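Local coordinates for tail spike protein (PDB 6EU4) that probably binds and cleaves the capsular polysaccharide of Acinetobacter baumannii, as trimeric phage tailspikes do when the virus attaches to its host, at residues F149-N154 against L198-L204; L193-Q199 against K222-N228; T229-S235 against A250-I256; W243-A248 against I274-A278. All coordinates share one frame; numbering follows the deposited sequence.

Contact 1. Residues F149-N154 against L198-L204; sequences FIKTTN and LQYDSAL
Phe149 to Lys151 and Leu198 to Tyr200 lie next to each other as parallel strands, stitched by three backbone hydrogen bonds: Gln199 N to Phe149 O, Lys151 N to Gln199 O at 2.8 Å, and Asp201 N to Lys151 O. The last of these carries the ladder one residue past the strand that ends at Tyr200.

Among the apolar contacts, Leu198 and Phe149 lie alongside on the same face, and the leucine CD2 comes within 3.6 Å of the ring atom CD2 of Phe149. Two residues on, the aliphatic part of Lys151 follows Tyr200, with Lys151 CG 3.9 Å from Tyr200 CE2. Beyond the strands, a type I turn from Asp201 brings Leu204 back, and its CD2 rests 3.5 Å from Thr152 O.

Of the polar contacts, one group gathers round Lys151. Its CG is anti to the backbone N (chi1 -179°), and bends at chi2 and chi4 curl the chain over so that NZ meets Thr153 O at 3.0 Å from above the carbonyl plane. Thr153 O also lies in the plane of the Tyr200 ring at its edge, 3.6 Å from Tyr200 CE2. Asn155 O and the carboxylate of Asp174 also hold NZ; Asp174 takes the Tyr200 hydroxyl too, and its charge probably steadies the buried ammonium. A second group lies at the outer end, where one water donates to both Thr152 O and Asp201 OD2, while Asp201 OD1 accepts from Ala203 N in an Asx turn. Stacked parallel strands leading into loops of this kind are characteristic of the right-handed parallel beta-helix of phage tailspikes.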
loop_
_atom_site.group_PDB
_atom_site.type_symbol
_atom_site.label_atom_id
_atom_site.label_comp_id
_atom_site.label_asym_id
_atom_site.label_seq_id
_atom_site.Cartn_x
_atom_site.Cartn_y
_atom_site.Cartn_z
ATOM N N PHE A 149 28.287 17.959 7.976
ATOM C CA PHE A 149 29.659 17.959 7.485
ATOM C C PHE A 149 29.702 18.672 6.146
ATOM O O PHE A 149 28.899 18.365 5.257
ATOM C CB PHE A 149 30.198 16.535 7.305
ATOM C CG PHE A 149 30.178 15.705 8.557
ATOM C CD1 PHE A 149 30.508 16.254 9.785
ATOM C CD2 PHE A 149 29.827 14.369 8.505
ATOM C CE1 PHE A 149 30.482 15.480 10.954
ATOM C CE2 PHE A 149 29.785 13.592 9.675
ATOM C CZ PHE A 149 30.116 14.163 10.901
ATOM N N ILE A 150 30.663 19.584 6.002
ATOM C CA ILE A 150 30.905 20.315 4.767
ATOM C C ILE A 150 32.279 19.897 4.258
ATOM O O ILE A 150 33.298 20.189 4.892
ATOM C CB ILE A 150 30.844 21.829 4.986
ATOM C CG1 ILE A 150 29.565 22.205 5.751
ATOM C CG2 ILE A 150 30.932 22.556 3.655
ATOM C CD1 ILE A 150 28.291 21.901 5.004
ATOM N N LYS A 151 32.312 19.227 3.114
ATOM C CA LYS A 151 33.566 18.770 2.543
ATOM C C LYS A 151 34.107 19.821 1.582
ATOM O O LYS A 151 33.378 20.293 0.704
ATOM C CB LYS A 151 33.357 17.444 1.820
ATOM C CG LYS A 151 34.653 16.929 1.237
ATOM C CD LYS A 151 34.759 15.447 1.362
ATOM C CE LYS A 151 36.116 14.955 0.920
ATOM N NZ LYS A 151 36.140 14.727 -0.516
ATOM N N THR A 152 35.391 20.159 1.730
ATOM C CA THR A 152 35.990 21.305 1.053
ATOM C C THR A 152 36.934 20.929 -0.080
ATOM O O THR A 152 37.535 21.824 -0.697
ATOM C CB THR A 152 36.774 22.157 2.054
ATOM O OG1 THR A 152 37.883 21.402 2.549
ATOM C CG2 THR A 152 35.884 22.572 3.226
ATOM N N THR A 153 37.116 19.649 -0.338
ATOM C CA THR A 153 38.038 19.158 -1.354
ATOM C C THR A 153 37.400 17.976 -2.064
ATOM O O THR A 153 36.339 17.478 -1.664
ATOM C CB THR A 153 39.357 18.654 -0.759
ATOM O OG1 THR A 153 39.093 17.386 -0.124
ATOM C CG2 THR A 153 39.948 19.638 0.245
ATOM N N ASN A 154 38.107 17.479 -3.079
ATOM C CA ASN A 154 37.765 16.214 -3.713
ATOM C C ASN A 154 38.657 15.069 -3.230
ATOM O O ASN A 154 38.736 14.034 -3.898
ATOM C CB ASN A 154 37.855 16.353 -5.237
ATOM C CG ASN A 154 36.933 17.438 -5.772
ATOM O OD1 ASN A 154 37.398 18.461 -6.293
ATOM N ND2 ASN A 154 35.630 17.248 -5.606
ATOM N N LEU A 198 25.012 16.466 4.722
ATOM C CA LEU A 198 26.302 16.165 4.104
ATOM C C LEU A 198 26.358 16.992 2.831
ATOM O O LEU A 198 25.549 16.770 1.922
ATOM C CB LEU A 198 26.427 14.675 3.753
ATOM C CG LEU A 198 26.268 13.676 4.892
ATOM C CD1 LEU A 198 26.178 12.255 4.346
ATOM C CD2 LEU A 198 27.431 13.810 5.833
ATOM N N GLN A 199 27.276 17.948 2.756
ATOM C CA GLN A 199 27.350 18.811 1.583
ATOM C C GLN A 199 28.792 19.055 1.177
ATOM O O GLN A 199 29.684 19.133 2.022
ATOM C CB GLN A 199 26.680 20.175 1.847
ATOM C CG GLN A 199 25.240 20.060 2.297
ATOM C CD GLN A 199 24.560 21.408 2.432
ATOM O OE1 GLN A 199 24.994 22.406 1.833
ATOM N NE2 GLN A 199 23.494 21.451 3.229
ATOM N N TYR A 200 29.002 19.234 -0.129
ATOM C CA TYR A 200 30.239 19.848 -0.594
ATOM C C TYR A 200 30.132 21.363 -0.506
ATOM O O TYR A 200 29.044 21.930 -0.603
ATOM C CB TYR A 200 30.554 19.460 -2.037
ATOM C CG TYR A 200 31.075 18.057 -2.155
ATOM C CD1 TYR A 200 30.204 16.992 -2.257
ATOM C CD2 TYR A 200 32.435 17.799 -2.129
ATOM C CE1 TYR A 200 30.677 15.681 -2.339
ATOM C CE2 TYR A 200 32.920 16.501 -2.219
ATOM C CZ TYR A 200 32.027 15.448 -2.318
ATOM O OH TYR A 200 32.511 14.160 -2.395
ATOM N N ASP A 201 31.278 22.004 -0.284
ATOM C CA ASP A 201 31.437 23.438 -0.510
ATOM C C ASP A 201 30.942 23.787 -1.911
ATOM O O ASP A 201 31.459 23.275 -2.902
ATOM C CB ASP A 201 32.917 23.787 -0.329
ATOM C CG ASP A 201 33.225 25.283 -0.473
ATOM O OD1 ASP A 201 32.362 26.072 -0.918
ATOM O OD2 ASP A 201 34.370 25.650 -0.115
ATOM N N SER A 202 29.896 24.621 -1.996
ATOM C CA SER A 202 29.268 24.889 -3.289
ATOM C C SER A 202 30.238 25.519 -4.275
ATOM O O SER A 202 29.993 25.461 -5.483
ATOM C CB SER A 202 28.045 25.806 -3.125
ATOM O OG SER A 202 28.462 27.096 -2.690
ATOM N N ALA A 203 31.332 26.100 -3.792
ATOM C CA ALA A 203 32.319 26.723 -4.666
ATOM C C ALA A 203 33.189 25.713 -5.403
ATOM O O ALA A 203 33.829 26.081 -6.392
ATOM C CB ALA A 203 33.219 27.663 -3.856
ATOM N N LEU A 204 33.239 24.455 -4.955
ATOM C CA LEU A 204 34.093 23.475 -5.624
ATOM C C LEU A 204 33.631 23.261 -7.061
ATOM O O LEU A 204 32.464 22.925 -7.285
ATOM C CB LEU A 204 34.069 22.130 -4.908
ATOM C CG LEU A 204 34.916 22.040 -3.666
ATOM C CD1 LEU A 204 34.537 20.745 -2.919
ATOM C CD2 LEU A 204 36.426 22.069 -4.000
HETATM O O HOH W 1 36.640 24.427 -0.890
#

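Contact 2. Residues L193-Q199 against K222-N228; sequences LSGFTLQ and KSILTKN
Phe196 presents one ring face to Ile224, whose CG1 lies over it; Ile224 is modelled in two conformers, which leaves the detail of this cover less certain. The other flat group is the Gln199 amide: Gln199 NE2 points in its own plane at Thr197 OG1, 2.9 Å away. Both stand on strand 196-199, which lies against strand 224-227 of the next coil of a parallel beta-helix, the two running 16° from parallel.

At the corner, Gly195 and Ser223 sit one above the other with positive phi, and the chain leaves one face of the helix for the next. Gly195 N bonds to Lys222 O at 3.1 Å and, weakly, to Ser223 O; Phe196 N makes another weak bond to that second oxygen. Just before the corner, Lys222 N takes Leu193 O at 2.9 Å, and Lys222 NZ forms salt bridges with Glu244 of its own chain and with Glu244 of the third subunit.

Past the corner the ladder is regular, with Leu225 N on Phe196 O. Its next acceptor is gripped twice: Leu225 O receives Leu198 N at 2.8 Å, nearly in line with the carbonyl, and Thr197 OG1 at 3.0 Å from above the carbonyl plane.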
loop_
_atom_site.group_PDB
_atom_site.type_symbol
_atom_site.label_atom_id
_atom_site.label_comp_id
_atom_site.label_asym_id
_atom_site.label_seq_id
_atom_site.Cartn_x
_atom_site.Cartn_y
_atom_site.Cartn_z
ATOM N N LEU A 193 21.558 6.663 12.012
ATOM C CA LEU A 193 21.999 8.019 11.724
ATOM C C LEU A 193 20.791 8.932 11.598
ATOM O O LEU A 193 19.806 8.562 10.952
ATOM C CB LEU A 193 22.788 8.070 10.419
ATOM C CG LEU A 193 24.263 7.724 10.440
ATOM C CD1 LEU A 193 24.524 6.452 11.190
ATOM C CD2 LEU A 193 24.832 7.682 9.031
ATOM N N SER A 194 20.858 10.126 12.197
ATOM C CA SER A 194 19.715 11.020 12.058
ATOM C C SER A 194 20.080 12.483 12.241
ATOM O O SER A 194 20.882 12.828 13.114
ATOM C CB SER A 194 18.604 10.677 13.052
ATOM O OG SER A 194 19.049 10.781 14.376
ATOM N N GLY A 195 19.438 13.335 11.442
ATOM C CA GLY A 195 19.339 14.747 11.782
ATOM C C GLY A 195 20.514 15.608 11.392
ATOM O O GLY A 195 20.937 16.474 12.181
ATOM N N PHE A 196 21.065 15.409 10.193
ATOM C CA PHE A 196 22.201 16.228 9.780
ATOM C C PHE A 196 22.320 16.237 8.265
ATOM O O PHE A 196 21.618 15.510 7.554
ATOM C CB PHE A 196 23.507 15.751 10.426
ATOM C CG PHE A 196 23.880 14.330 10.113
ATOM C CD1 PHE A 196 24.610 14.032 8.985
ATOM C CD2 PHE A 196 23.533 13.297 10.980
ATOM C CE1 PHE A 196 24.979 12.727 8.709
ATOM C CE2 PHE A 196 23.894 11.996 10.712
ATOM C CZ PHE A 196 24.625 11.710 9.572
ATOM N N THR A 197 23.209 17.100 7.771
ATOM C CA THR A 197 23.420 17.267 6.347
ATOM C C THR A 197 24.854 16.900 5.970
ATOM O O THR A 197 25.775 16.983 6.788
ATOM C CB THR A 197 23.101 18.712 5.924
ATOM O OG1 THR A 197 23.249 18.850 4.509
ATOM C CG2 THR A 197 24.056 19.712 6.621
ATOM N N LEU A 198 25.012 16.466 4.722
ATOM C CA LEU A 198 26.302 16.165 4.104
ATOM C C LEU A 198 26.358 16.992 2.831
ATOM O O LEU A 198 25.549 16.770 1.922
ATOM C CB LEU A 198 26.427 14.675 3.753
ATOM C CG LEU A 198 26.268 13.676 4.892
ATOM C CD1 LEU A 198 26.178 12.255 4.346
ATOM C CD2 LEU A 198 27.431 13.810 5.833
ATOM N N GLN A 199 27.276 17.948 2.756
ATOM C CA GLN A 199 27.350 18.811 1.583
ATOM C C GLN A 199 28.792 19.055 1.177
ATOM O O GLN A 199 29.684 19.133 2.022
ATOM C CB GLN A 199 26.680 20.175 1.847
ATOM C CG GLN A 199 25.240 20.060 2.297
ATOM C CD GLN A 199 24.560 21.408 2.432
ATOM O OE1 GLN A 199 24.994 22.406 1.833
ATOM N NE2 GLN A 199 23.494 21.451 3.229
ATOM N N LYS A 222 17.607 8.549 9.035
ATOM C CA LYS A 222 16.463 9.443 9.222
ATOM C C LYS A 222 16.909 10.895 9.151
ATOM O O LYS A 222 17.926 11.261 9.741
ATOM C CB LYS A 222 15.781 9.210 10.572
ATOM C CG LYS A 222 15.273 7.798 10.801
ATOM C CD LYS A 222 14.345 7.738 12.029
ATOM C CE LYS A 222 13.741 6.334 12.257
ATOM N NZ LYS A 222 12.932 5.883 11.104
ATOM N N SER A 223 16.147 11.721 8.436
ATOM C CA SER A 223 16.356 13.165 8.461
ATOM C C SER A 223 17.800 13.510 8.113
ATOM O O SER A 223 18.506 14.230 8.836
ATOM C CB SER A 223 15.939 13.733 9.815
ATOM O OG SER A 223 14.540 13.497 9.978
ATOM N N ILE A 224 18.233 12.980 6.975
ATOM C CA ILE A 224 19.562 13.242 6.442
ATOM C C ILE A 224 19.405 13.912 5.092
ATOM O O ILE A 224 18.693 13.408 4.216
ATOM C CB ILE A 224 20.396 11.957 6.307
ATOM C CG1 ILE A 224 20.705 11.394 7.691
ATOM C CG2 ILE A 224 21.698 12.249 5.547
ATOM C CD1 ILE A 224 21.279 10.015 7.656
ATOM N N LEU A 225 20.097 15.026 4.916
ATOM C CA LEU A 225 20.077 15.779 3.672
ATOM C C LEU A 225 21.453 15.717 3.044
ATOM O O LEU A 225 22.430 16.100 3.679
ATOM C CB LEU A 225 19.728 17.241 3.927
ATOM C CG LEU A 225 20.033 18.208 2.762
ATOM C CD1 LEU A 225 19.137 17.924 1.568
ATOM C CD2 LEU A 225 19.910 19.649 3.230
ATOM N N THR A 226 21.545 15.275 1.801
ATOM C CA THR A 226 22.764 15.471 1.028
ATOM C C THR A 226 22.468 16.457 -0.089
ATOM O O THR A 226 21.423 16.377 -0.738
ATOM C CB THR A 226 23.333 14.148 0.460
ATOM O OG1 THR A 226 22.523 13.650 -0.612
ATOM C CG2 THR A 226 23.424 13.092 1.533
ATOM N N LYS A 227 23.378 17.397 -0.293
ATOM C CA LYS A 227 23.177 18.369 -1.354
ATOM C C LYS A 227 24.526 18.939 -1.749
ATOM O O LYS A 227 25.552 18.718 -1.088
ATOM C CB LYS A 227 22.191 19.470 -0.942
ATOM C CG LYS A 227 22.680 20.369 0.159
ATOM C CD LYS A 227 21.684 21.508 0.455
ATOM C CE LYS A 227 21.844 22.679 -0.493
ATOM N NZ LYS A 227 21.194 23.920 0.051
ATOM N N ASN A 228 24.520 19.645 -2.879
ATOM C CA ASN A 228 25.749 20.073 -3.528
ATOM C C ASN A 228 26.626 18.867 -3.850
ATOM O O ASN A 228 27.829 18.892 -3.620
ATOM C CB ASN A 228 26.527 21.087 -2.673
ATOM C CG ASN A 228 25.808 22.412 -2.558
ATOM O OD1 ASN A 228 25.092 22.809 -3.464
ATOM N ND2 ASN A 228 25.970 23.085 -1.430
#

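Contact 3. Residues T229-S235 against A250-I256; sequences TFEGIKS and ASSRSFI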
loop_
_atom_site.group_PDB
_atom_site.type_symbol
_atom_site.label_atom_id
_atom_site.label_comp_id
_atom_site.label_asym_id
_atom_site.label_seq_id
_atom_site.Cartn_x
_atom_site.Cartn_y
_atom_site.Cartn_z
ATOM N N THR A 229 26.011 17.793 -4.349
ATOM C CA THR A 229 26.713 16.586 -4.759
ATOM C C THR A 229 26.508 16.317 -6.241
ATOM O O THR A 229 25.590 16.837 -6.874
ATOM C CB THR A 229 26.223 15.330 -3.999
ATOM O OG1 THR A 229 24.882 14.987 -4.405
ATOM C CG2 THR A 229 26.294 15.545 -2.503
ATOM N N PHE A 230 27.371 15.448 -6.765
ATOM C CA PHE A 230 27.204 14.866 -8.093
ATOM C C PHE A 230 26.288 13.652 -8.027
ATOM O O PHE A 230 25.362 13.503 -8.841
ATOM C CB PHE A 230 28.584 14.484 -8.638
ATOM C CG PHE A 230 28.564 13.818 -9.983
ATOM C CD1 PHE A 230 28.235 14.536 -11.118
ATOM C CD2 PHE A 230 28.944 12.498 -10.122
ATOM C CE1 PHE A 230 28.255 13.930 -12.370
ATOM C CE2 PHE A 230 28.961 11.888 -11.372
ATOM C CZ PHE A 230 28.611 12.601 -12.482
ATOM N N GLU A 231 26.529 12.785 -7.043
ATOM C CA GLU A 231 25.670 11.642 -6.742
ATOM C C GLU A 231 25.345 11.717 -5.262
ATOM O O GLU A 231 26.239 11.964 -4.448
ATOM C CB GLU A 231 26.378 10.325 -7.106
ATOM C CG GLU A 231 26.544 10.152 -8.587
ATOM C CD GLU A 231 27.560 9.080 -9.002
ATOM O OE1 GLU A 231 28.267 8.515 -8.139
ATOM O OE2 GLU A 231 27.666 8.826 -10.219
ATOM N N GLY A 232 24.074 11.533 -4.908
ATOM C CA GLY A 232 23.668 11.769 -3.537
ATOM C C GLY A 232 24.003 10.640 -2.584
ATOM O O GLY A 232 24.883 10.771 -1.727
ATOM N N ILE A 233 23.260 9.544 -2.717
ATOM C CA ILE A 233 23.419 8.339 -1.909
ATOM C C ILE A 233 23.660 7.177 -2.872
ATOM O O ILE A 233 22.908 6.994 -3.838
ATOM C CB ILE A 233 22.191 8.099 -1.014
ATOM C CG1 ILE A 233 22.050 9.252 -0.002
ATOM C CG2 ILE A 233 22.307 6.746 -0.290
ATOM C CD1 ILE A 233 20.765 9.246 0.748
ATOM N N LYS A 234 24.721 6.412 -2.626
ATOM C CA LYS A 234 25.192 5.412 -3.576
ATOM C C LYS A 234 25.565 4.122 -2.853
ATOM O O LYS A 234 26.425 4.137 -1.971
ATOM C CB LYS A 234 26.389 5.965 -4.329
ATOM C CG LYS A 234 26.867 5.103 -5.453
ATOM C CD LYS A 234 27.938 5.836 -6.245
ATOM C CE LYS A 234 28.208 5.159 -7.564
ATOM N NZ LYS A 234 29.235 5.929 -8.363
ATOM N N SER A 235 24.956 3.009 -3.264
ATOM C CA SER A 235 25.115 1.731 -2.588
ATOM C C SER A 235 25.142 0.615 -3.628
ATOM O O SER A 235 24.655 0.775 -4.753
ATOM C CB SER A 235 23.976 1.529 -1.573
ATOM O OG SER A 235 24.080 0.310 -0.856
ATOM N N ALA A 250 21.251 16.151 -5.998
ATOM C CA ALA A 250 22.448 15.812 -6.750
ATOM C C ALA A 250 22.335 16.346 -8.166
ATOM O O ALA A 250 21.235 16.473 -8.699
ATOM C CB ALA A 250 22.645 14.301 -6.816
ATOM N N SER A 251 23.480 16.635 -8.790
ATOM C CA SER A 251 23.444 17.109 -10.168
ATOM C C SER A 251 23.274 15.985 -11.183
ATOM O O SER A 251 22.761 16.242 -12.267
ATOM C CB SER A 251 24.703 17.918 -10.500
ATOM O OG SER A 251 25.851 17.078 -10.493
ATOM N N SER A 252 23.659 14.743 -10.869
ATOM C CA SER A 252 23.541 13.641 -11.824
ATOM C C SER A 252 22.537 12.577 -11.385
ATOM O O SER A 252 21.530 12.357 -12.074
ATOM C CB SER A 252 24.925 13.023 -12.070
ATOM O OG SER A 252 24.837 11.959 -13.006
ATOM N N ARG A 253 22.775 11.893 -10.263
ATOM C CA ARG A 253 21.853 10.857 -9.778
ATOM C C ARG A 253 21.641 11.032 -8.279
ATOM O O ARG A 253 22.610 11.107 -7.522
ATOM C CB ARG A 253 22.372 9.442 -10.077
ATOM C CG ARG A 253 22.511 9.125 -11.563
ATOM C CD ARG A 253 22.956 7.684 -11.800
ATOM N NE ARG A 253 24.375 7.524 -11.533
ATOM C CZ ARG A 253 24.982 6.355 -11.345
ATOM N NH1 ARG A 253 24.304 5.220 -11.402
ATOM N NH2 ARG A 253 26.293 6.314 -11.099
ATOM N N SER A 254 20.377 11.117 -7.854
ATOM C CA SER A 254 20.077 11.348 -6.442
ATOM C C SER A 254 20.301 10.090 -5.611
ATOM O O SER A 254 21.114 10.092 -4.685
ATOM C CB SER A 254 18.652 11.868 -6.275
ATOM O OG SER A 254 18.523 13.146 -6.883
ATOM N N PHE A 255 19.599 9.004 -5.940
ATOM C CA PHE A 255 19.676 7.743 -5.203
ATOM C C PHE A 255 20.140 6.642 -6.159
ATOM O O PHE A 255 19.550 6.464 -7.231
ATOM C CB PHE A 255 18.306 7.348 -4.642
ATOM C CG PHE A 255 17.776 8.247 -3.554
ATOM C CD1 PHE A 255 18.091 8.013 -2.230
ATOM C CD2 PHE A 255 16.904 9.282 -3.857
ATOM C CE1 PHE A 255 17.559 8.821 -1.219
ATOM C CE2 PHE A 255 16.385 10.092 -2.857
ATOM C CZ PHE A 255 16.705 9.864 -1.543
ATOM N N ILE A 256 21.189 5.917 -5.783
ATOM C CA ILE A 256 21.734 4.818 -6.576
ATOM C C ILE A 256 21.826 3.599 -5.670
ATOM O O ILE A 256 22.544 3.632 -4.663
ATOM C CB ILE A 256 23.136 5.134 -7.141
ATOM C CG1 ILE A 256 23.138 6.427 -7.964
ATOM C CG2 ILE A 256 23.670 3.947 -7.929
ATOM C CD1 ILE A 256 24.553 6.994 -8.064
HETATM O O HOH W 2 26.159 9.646 -12.329
HETATM O O HOH W 3 29.032 5.164 -11.182
#
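Glu231 and Arg253 lie alongside each other and form a salt bridge, Arg253 NH2 to Glu231 OE2 at 3.0 Å. OE2 lies near the guanidinium plane, but the arginine reaches it from above the carboxylate, and the two planes stand 80° apart. The other oxygen, Glu231 OE1, takes Lys234 NZ at 2.8 Å on its syn side. The carboxylate thus sits between two cations, which probably offsets the nearness of Lys234 NZ and Arg253 NH2, 4.0 Å from each other.

Around this network, Ile256 CD1 lies over the centre of the guanidinium face, and one water joins Glu231 OE2, Arg253 NE and Ser252 OG. Arg253 NH1 goes on to a salt bridge with Asp287. The bend at Arg253 chi3 (-77°) turns the guanidinium toward the glutamate.

The backbone corners set these groups in place. Phe230 O accepts from Ser252 N at 2.9 Å, and Ser252 CB sits over one face of the Phe230 ring in a CH-pi contact, 3.8 Å from its centroid. Gly232 N to Arg253 O and Ile233 N to Ser254 O, both 3.0 Å, carry the pairing round the bend. On the inner side Ile233 CD1 touches Phe255 CE1, and that ring stacks on Trp286. The parallel pairing and matched corners, Glu231 over Arg253 and Ile233 beside Phe255, are those of successive coils of a parallel beta-helix.

Contact 4. Residues W243-A248 against I274-A278; sequences WERVQA and IGCWA
Arg245 folds its side chain back onto the neighbouring coil, and its NE donates to Gly275 O at 2.9 Å. The donor lies in the carbonyl plane, although the oxygen is tilted 25° from the guanidinium plane; NH1 adds a weak bond to the same atom. Bends at chi2 and chi3 of the arginine bring the group round to this carbonyl. Arg245 N meanwhile bonds to Ile274 O and Ile274 N to Trp243 O, both at 2.9 Å. Farther along, Trp277 N pairs with Val246 O, and Ala248 N with Trp277 O.

Between these two sets of bonds the strands break at a corner, where Arg245 and Gly275 both have positive phi. Here a thiol takes over a place in the ladder: Val246 N donates to Cys276 SG at 3.6 Å. The sulfur sits beside its own backbone N (chi1 -64°), and Cys276 SG packs against Trp243 CB and Val246 CB, 3.9 Å from each.

On the outer face Gln247 and Trp277 lie alongside, the amide and indole planes 48° apart, with Gln247 OE1 3.3 Å from Trp277 CE3. The polar ends have partners elsewhere, Gln247 NE2 at Ser249 and Trp277 NE1 at Asp302.

Other subunits close in on the corner: Glu244 OE2 forms a salt bridge with Lys222 and a hydrogen bond with Thr242, both of the second subunit, Arg245 packs on Met240 of that subunit, and Ile274 meets Ile274 of the third. Corners stacked coil on coil and packed against the other subunits are characteristic of the trimeric beta-helix of a tailspike.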
loop_
_atom_site.group_PDB
_atom_site.type_symbol
_atom_site.label_atom_id
_atom_site.label_comp_id
_atom_site.label_asym_id
_atom_site.label_seq_id
_atom_site.Cartn_x
_atom_site.Cartn_y
_atom_site.Cartn_z
ATOM N N TRP A 243 14.746 4.239 5.486
ATOM C CA TRP A 243 15.152 5.595 5.144
ATOM C C TRP A 243 13.921 6.467 5.322
ATOM O O TRP A 243 12.917 6.257 4.635
ATOM C CB TRP A 243 15.651 5.685 3.693
ATOM C CG TRP A 243 16.717 4.659 3.315
ATOM C CD1 TRP A 243 16.505 3.344 3.011
ATOM C CD2 TRP A 243 18.133 4.870 3.204
ATOM N NE1 TRP A 243 17.697 2.722 2.728
ATOM C CE2 TRP A 243 18.713 3.631 2.842
ATOM C CE3 TRP A 243 18.966 5.974 3.376
ATOM C CZ2 TRP A 243 20.082 3.475 2.659
ATOM C CZ3 TRP A 243 20.328 5.815 3.180
ATOM C CH2 TRP A 243 20.868 4.575 2.825
ATOM N N GLU A 244 13.968 7.404 6.273
ATOM C CA GLU A 244 12.832 8.273 6.574
ATOM C C GLU A 244 13.295 9.713 6.475
ATOM O O GLU A 244 14.272 10.092 7.128
ATOM C CB GLU A 244 12.271 8.002 7.975
ATOM C CG GLU A 244 11.042 8.866 8.291
ATOM C CD GLU A 244 10.433 8.628 9.676
ATOM O OE1 GLU A 244 10.990 7.854 10.482
ATOM O OE2 GLU A 244 9.360 9.209 9.951
ATOM N N ARG A 245 12.616 10.504 5.646
ATOM C CA ARG A 245 12.945 11.919 5.469
ATOM C C ARG A 245 14.405 12.118 5.074
ATOM O O ARG A 245 15.091 13.029 5.564
ATOM C CB ARG A 245 12.593 12.711 6.730
ATOM C CG ARG A 245 11.078 12.958 6.823
ATOM C CD ARG A 245 10.661 14.280 6.222
ATOM N NE ARG A 245 11.112 14.406 4.847
ATOM C CZ ARG A 245 12.125 15.151 4.439
ATOM N NH1 ARG A 245 12.458 15.136 3.150
ATOM N NH2 ARG A 245 12.798 15.913 5.292
ATOM N N VAL A 246 14.858 11.294 4.131
ATOM C CA VAL A 246 16.178 11.432 3.533
ATOM C C VAL A 246 16.005 12.143 2.203
ATOM O O VAL A 246 15.179 11.744 1.366
ATOM C CB VAL A 246 16.863 10.065 3.367
ATOM C CG1 VAL A 246 18.181 10.205 2.624
ATOM C CG2 VAL A 246 17.093 9.453 4.732
ATOM N N GLN A 247 16.787 13.197 2.005
ATOM C CA GLN A 247 16.739 13.983 0.788
ATOM C C GLN A 247 18.095 13.865 0.116
ATOM O O GLN A 247 19.128 14.072 0.767
ATOM C CB GLN A 247 16.434 15.451 1.075
ATOM C CG GLN A 247 16.557 16.338 -0.155
ATOM C CD GLN A 247 16.202 17.799 0.096
ATOM O OE1 GLN A 247 15.776 18.182 1.182
ATOM N NE2 GLN A 247 16.407 18.628 -0.924
ATOM N N ALA A 248 18.091 13.528 -1.163
ATOM C CA ALA A 248 19.315 13.467 -1.948
ATOM C C ALA A 248 19.190 14.454 -3.104
ATOM O O ALA A 248 18.468 14.209 -4.081
ATOM C CB ALA A 248 19.583 12.049 -2.441
ATOM N N ILE A 274 10.379 6.382 3.305
ATOM C CA ILE A 274 9.191 7.085 3.775
ATOM C C ILE A 274 9.503 8.569 3.761
ATOM O O ILE A 274 10.410 9.021 4.476
ATOM C CB ILE A 274 8.791 6.623 5.186
ATOM C CG1 ILE A 274 8.453 5.122 5.131
ATOM C CG2 ILE A 274 7.588 7.415 5.687
ATOM C CD1 ILE A 274 8.132 4.506 6.474
ATOM N N GLY A 275 8.752 9.329 2.968
ATOM C CA GLY A 275 8.968 10.778 2.943
ATOM C C GLY A 275 10.361 11.180 2.511
ATOM O O GLY A 275 10.893 12.192 2.993
ATOM N N CYS A 276 10.954 10.429 1.592
ATOM C CA CYS A 276 12.247 10.777 1.032
ATOM C C CYS A 276 12.050 11.618 -0.219
ATOM O O CYS A 276 10.964 11.666 -0.806
ATOM C CB CYS A 276 13.070 9.529 0.716
ATOM S SG CYS A 276 13.469 8.569 2.241
ATOM N N TRP A 277 13.115 12.300 -0.616
ATOM C CA TRP A 277 13.008 13.334 -1.640
ATOM C C TRP A 277 14.247 13.315 -2.517
ATOM O O TRP A 277 15.348 13.545 -2.016
ATOM C CB TRP A 277 12.845 14.697 -0.975
ATOM C CG TRP A 277 12.335 15.811 -1.865
ATOM C CD1 TRP A 277 11.693 15.696 -3.056
ATOM C CD2 TRP A 277 12.414 17.204 -1.580
ATOM N NE1 TRP A 277 11.341 16.955 -3.526
ATOM C CE2 TRP A 277 11.790 17.890 -2.642
ATOM C CE3 TRP A 277 12.946 17.942 -0.529
ATOM C CZ2 TRP A 277 11.707 19.276 -2.685
ATOM C CZ3 TRP A 277 12.863 19.322 -0.572
ATOM C CH2 TRP A 277 12.250 19.973 -1.649
ATOM N N ALA A 278 14.060 13.072 -3.813
ATOM C CA ALA A 278 15.126 13.197 -4.806
ATOM C C ALA A 278 14.962 14.542 -5.503
ATOM O O ALA A 278 13.868 14.856 -5.972
ATOM C CB ALA A 278 15.058 12.066 -5.834
#

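All four contacts join successive coils of one beta-helix, but at different places round it. Contacts 1 and 2 share strand 196-200, pairing it with the coil before and the coil after. Contacts 2 and 4 use neighbouring strands, 219-229 and 241-250. Contact 3 continues from contact 2 round the next corners, and Ile233 CD1 meets Val246 CG1 of contact 4 inside the coil. Contacts 3 and 4 are mostly buried, contacts 1 and 2 only partly. Lys151 of contact 1 and the Glu231 network of contact 3 find their partners within the chain, and waters link charged groups in contact 3; the Lys222-Glu244 salt bridges of contacts 2 and 4 also cross between subunits.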